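Long-range contact in MUTM (fpg) protein (Thermus thermophilus, PDB 1EE8), which is a protein of the MutM (Fpg) family, with an N-terminal domain, an H2TH domain and a zinc finger: residues A[5-10]-A[47-52]. Sequence-based numbering, arbitrary orientation.
Sequences EVETTR and VDRRGK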
ATOM      1  N   GLU A   5      28.658  -7.583  -1.847  1.00 21.26           N
ATOM      2  CA  GLU A   5      27.708  -8.563  -1.324  1.00 20.96           C
ATOM      3  C   GLU A   5      26.299  -8.331  -1.880  1.00 21.15           C
ATOM      4  O   GLU A   5      25.594  -9.280  -2.230  1.00 20.87           O
ATOM      5  CB  GLU A   5      27.650  -8.506   0.211  1.00 21.00           C
ATOM      6  CG  GLU A   5      28.941  -8.935   0.907  1.00 22.69           C
ATOM      7  CD  GLU A   5      30.106  -7.999   0.619  1.00 24.11           C
ATOM      8  OE1 GLU A   5      31.232  -8.500   0.405  1.00 26.05           O
ATOM      9  OE2 GLU A   5      29.898  -6.765   0.620  1.00 23.10           O
ATOM     10  N   VAL A   6      25.892  -7.068  -1.952  1.00 20.56           N
ATOM     11  CA  VAL A   6      24.565  -6.736  -2.450  1.00 21.54           C
ATOM     12  C   VAL A   6      24.453  -7.076  -3.930  1.00 21.66           C
ATOM     13  O   VAL A   6      23.434  -7.603  -4.375  1.00 21.47           O
ATOM     14  CB  VAL A   6      24.251  -5.243  -2.219  1.00 21.90           C
ATOM     15  CG1 VAL A   6      22.849  -4.915  -2.719  1.00 22.27           C
ATOM     16  CG2 VAL A   6      24.369  -4.927  -0.728  1.00 21.68           C
ATOM     17  N   GLU A   7      25.511  -6.796  -4.687  1.00 22.29           N
ATOM     18  CA  GLU A   7      25.516  -7.095  -6.115  1.00 22.52           C
ATOM     19  C   GLU A   7      25.436  -8.601  -6.311  1.00 23.19           C
ATOM     20  O   GLU A   7      24.725  -9.086  -7.191  1.00 23.36           O
ATOM     21  CB  GLU A   7      26.784  -6.545  -6.768  1.00 24.38           C
ATOM     22  CG  GLU A   7      26.867  -6.745  -8.283  1.00 24.67           C
ATOM     23  CD  GLU A   7      25.689  -6.136  -9.046  1.00 27.11           C
ATOM     24  OE1 GLU A   7      25.284  -4.998  -8.735  1.00 27.25           O
ATOM     25  OE2 GLU A   7      25.177  -6.798  -9.973  1.00 26.88           O
ATOM     26  N   THR A   8      26.164  -9.350  -5.488  1.00 22.90           N
ATOM     27  CA  THR A   8      26.127 -10.800  -5.593  1.00 22.79           C
ATOM     28  C   THR A   8      24.708 -11.295  -5.319  1.00 21.86           C
ATOM     29  O   THR A   8      24.240 -12.236  -5.946  1.00 21.69           O
ATOM     30  CB  THR A   8      27.105 -11.462  -4.604  1.00 21.69           C
ATOM     31  OG1 THR A   8      28.441 -11.064  -4.930  1.00 22.01           O
ATOM     32  CG2 THR A   8      27.007 -12.979  -4.688  1.00 23.43           C
ATOM     33  N   THR A   9      24.027 -10.654  -4.375  1.00 22.66           N
ATOM     34  CA  THR A   9      22.663 -11.028  -4.041  1.00 22.00           C
ATOM     35  C   THR A   9      21.764 -10.753  -5.251  1.00 22.19           C
ATOM     36  O   THR A   9      20.944 -11.594  -5.638  1.00 20.14           O
ATOM     37  CB  THR A   9      22.176 -10.231  -2.811  1.00 23.23           C
ATOM     38  OG1 THR A   9      22.946 -10.623  -1.662  1.00 22.43           O
ATOM     39  CG2 THR A   9      20.700 -10.486  -2.544  1.00 22.36           C
ATOM     40  N   ARG A  10      21.941  -9.583  -5.858  1.00 23.13           N
ATOM     41  CA  ARG A  10      21.164  -9.199  -7.032  1.00 24.13           C
ATOM     42  C   ARG A  10      21.335 -10.241  -8.132  1.00 24.61           C
ATOM     43  O   ARG A  10      20.360 -10.779  -8.644  1.00 25.95           O
ATOM     44  CB  ARG A  10      21.621  -7.827  -7.545  1.00 25.03           C
ATOM     45  CG  ARG A  10      21.133  -7.479  -8.947  1.00 24.69           C
ATOM     46  CD  ARG A  10      21.566  -6.078  -9.380  1.00 26.58           C
ATOM     47  NE  ARG A  10      21.148  -5.782 -10.752  1.00 26.58           N
ATOM     48  CZ  ARG A  10      21.844  -6.106 -11.837  1.00 28.28           C
ATOM     49  NH1 ARG A  10      23.014  -6.729 -11.724  1.00 26.69           N
ATOM     50  NH2 ARG A  10      21.354  -5.841 -13.043  1.00 28.89           N
ATOM     51  N   VAL A  47      15.525  -6.601 -10.600  1.00 26.67           N
ATOM     52  CA  VAL A  47      16.130  -6.472  -9.280  1.00 25.88           C
ATOM     53  C   VAL A  47      17.348  -5.588  -9.514  1.00 26.54           C
ATOM     54  O   VAL A  47      18.358  -6.036 -10.058  1.00 27.88           O
ATOM     55  CB  VAL A  47      16.582  -7.835  -8.707  1.00 25.79           C
ATOM     56  CG1 VAL A  47      17.160  -7.648  -7.300  1.00 24.20           C
ATOM     57  CG2 VAL A  47      15.410  -8.800  -8.662  1.00 24.27           C
ATOM     58  N   ASP A  48      17.233  -4.317  -9.145  1.00 25.84           N
ATOM     59  CA  ASP A  48      18.329  -3.378  -9.332  1.00 25.88           C
ATOM     60  C   ASP A  48      19.083  -3.141  -8.030  1.00 24.80           C
ATOM     61  O   ASP A  48      18.644  -3.546  -6.951  1.00 23.50           O
ATOM     62  CB  ASP A  48      17.810  -2.035  -9.850  1.00 28.54           C
ATOM     63  CG  ASP A  48      17.077  -2.156 -11.173  1.00 32.03           C
ATOM     64  OD1 ASP A  48      17.563  -2.879 -12.067  1.00 32.81           O
ATOM     65  OD2 ASP A  48      16.015  -1.515 -11.317  1.00 32.90           O
ATOM     66  N   ARG A  49      20.231  -2.492  -8.152  1.00 24.53           N
ATOM     67  CA  ARG A  49      21.051  -2.159  -7.001  1.00 24.62           C
ATOM     68  C   ARG A  49      21.563  -0.751  -7.180  1.00 24.66           C
ATOM     69  O   ARG A  49      22.064  -0.385  -8.243  1.00 25.68           O
ATOM     70  CB  ARG A  49      22.257  -3.095  -6.868  1.00 25.03           C
ATOM     71  CG  ARG A  49      23.183  -2.703  -5.705  1.00 24.68           C
ATOM     72  CD  ARG A  49      24.516  -3.447  -5.745  1.00 25.90           C
ATOM     73  NE  ARG A  49      25.286  -3.116  -6.945  1.00 25.66           N
ATOM     74  CZ  ARG A  49      25.811  -1.921  -7.192  1.00 26.51           C
ATOM     75  NH1 ARG A  49      26.489  -1.712  -8.311  1.00 27.76           N
ATOM     76  NH2 ARG A  49      25.670  -0.936  -6.320  1.00 24.82           N
ATOM     77  N   ARG A  50      21.416   0.047  -6.136  1.00 24.01           N
ATOM     78  CA  ARG A  50      21.904   1.409  -6.139  1.00 25.33           C
ATOM     79  C   ARG A  50      22.651   1.454  -4.815  1.00 24.25           C
ATOM     80  O   ARG A  50      22.049   1.279  -3.752  1.00 22.72           O
ATOM     81  CB  ARG A  50      20.746   2.405  -6.136  1.00 27.36           C
ATOM     82  CG  ARG A  50      21.180   3.845  -6.332  1.00 31.11           C
ATOM     83  CD  ARG A  50      21.581   4.118  -7.771  1.00 34.02           C
ATOM     84  NE  ARG A  50      22.020   5.501  -7.962  1.00 36.77           N
ATOM     85  CZ  ARG A  50      23.244   5.950  -7.698  1.00 37.86           C
ATOM     86  NH1 ARG A  50      24.175   5.128  -7.229  1.00 37.99           N
ATOM     87  NH2 ARG A  50      23.537   7.228  -7.900  1.00 38.43           N
ATOM     88  N   GLY A  51      23.960   1.658  -4.884  1.00 23.56           N
ATOM     89  CA  GLY A  51      24.757   1.680  -3.672  1.00 22.79           C
ATOM     90  C   GLY A  51      24.609   0.334  -2.984  1.00 22.41           C
ATOM     91  O   GLY A  51      24.867  -0.718  -3.583  1.00 22.71           O
ATOM     92  N   LYS A  52      24.173   0.366  -1.733  1.00 21.07           N
ATOM     93  CA  LYS A  52      23.976  -0.849  -0.946  1.00 22.13           C
ATOM     94  C   LYS A  52      22.515  -1.258  -0.917  1.00 22.41           C
ATOM     95  O   LYS A  52      22.144  -2.184  -0.200  1.00 23.35           O
ATOM     96  CB  LYS A  52      24.448  -0.633   0.490  1.00 20.92           C
ATOM     97  CG  LYS A  52      25.917  -0.322   0.618  1.00 22.60           C
ATOM     98  CD  LYS A  52      26.281  -0.010   2.049  1.00 22.21           C
ATOM     99  CE  LYS A  52      27.725   0.436   2.151  1.00 24.35           C
ATOM    100  NZ  LYS A  52      28.022   0.996   3.496  1.00 25.92           N
TER
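Glu7 and Arg49 form the charged link between helix 3-17 and the end of strand 42-50. Arg49 NE points its N-H almost straight (167°) at Glu7 OE1, 2.6 Å away, and meets the anti lone pair of that oxygen. The oxygen lies in the guanidinium plane, whereas the carboxylate as a whole stands nearly perpendicular to it, so the two groups join through one oxygen and not as a two-pronged pair. The Arg49 chain runs out anti from the backbone N and then bends at chi3 (63°), which turns NE toward the helix while NH2 reaches back to Gly51 O at 2.9 Å. Glu124 is a further salt-bridge partner of this NH2, so the guanidinium is held at NE and at NH2. The other oxygen of Glu7, OE2, receives Arg10 NH1 on its syn lone pair at 2.8 Å and also pairs with Arg11; three arginines thus share one buried carboxylate, which would probably keep it ionised.

Arg10 reaches the strand in its own right. Its chain is extended from CG to NE and lays CG and CD against Val47 O, with NE giving that carbonyl a weak, bent bond of 2.9 Å.

Van der Waals contacts surround the charges. Val6 CG1 packs on the aliphatic part of Arg49, 3.7 Å from CG, while CG2 of Val6 touches the backbone carbonyl, Lys52 O, at 3.6 Å. Arg10 CD rests 4.0 Å from Arg49 CB, and Leu54 of the next strand adjoins both Val6 and Arg10.

Segments 5-10 and 47-50 run nearly antiparallel, their axes approaching to 8.6 Å: the N-terminal helix packing against a beta-sheet strand, as expected in the N-terminal domain of Fpg proteins.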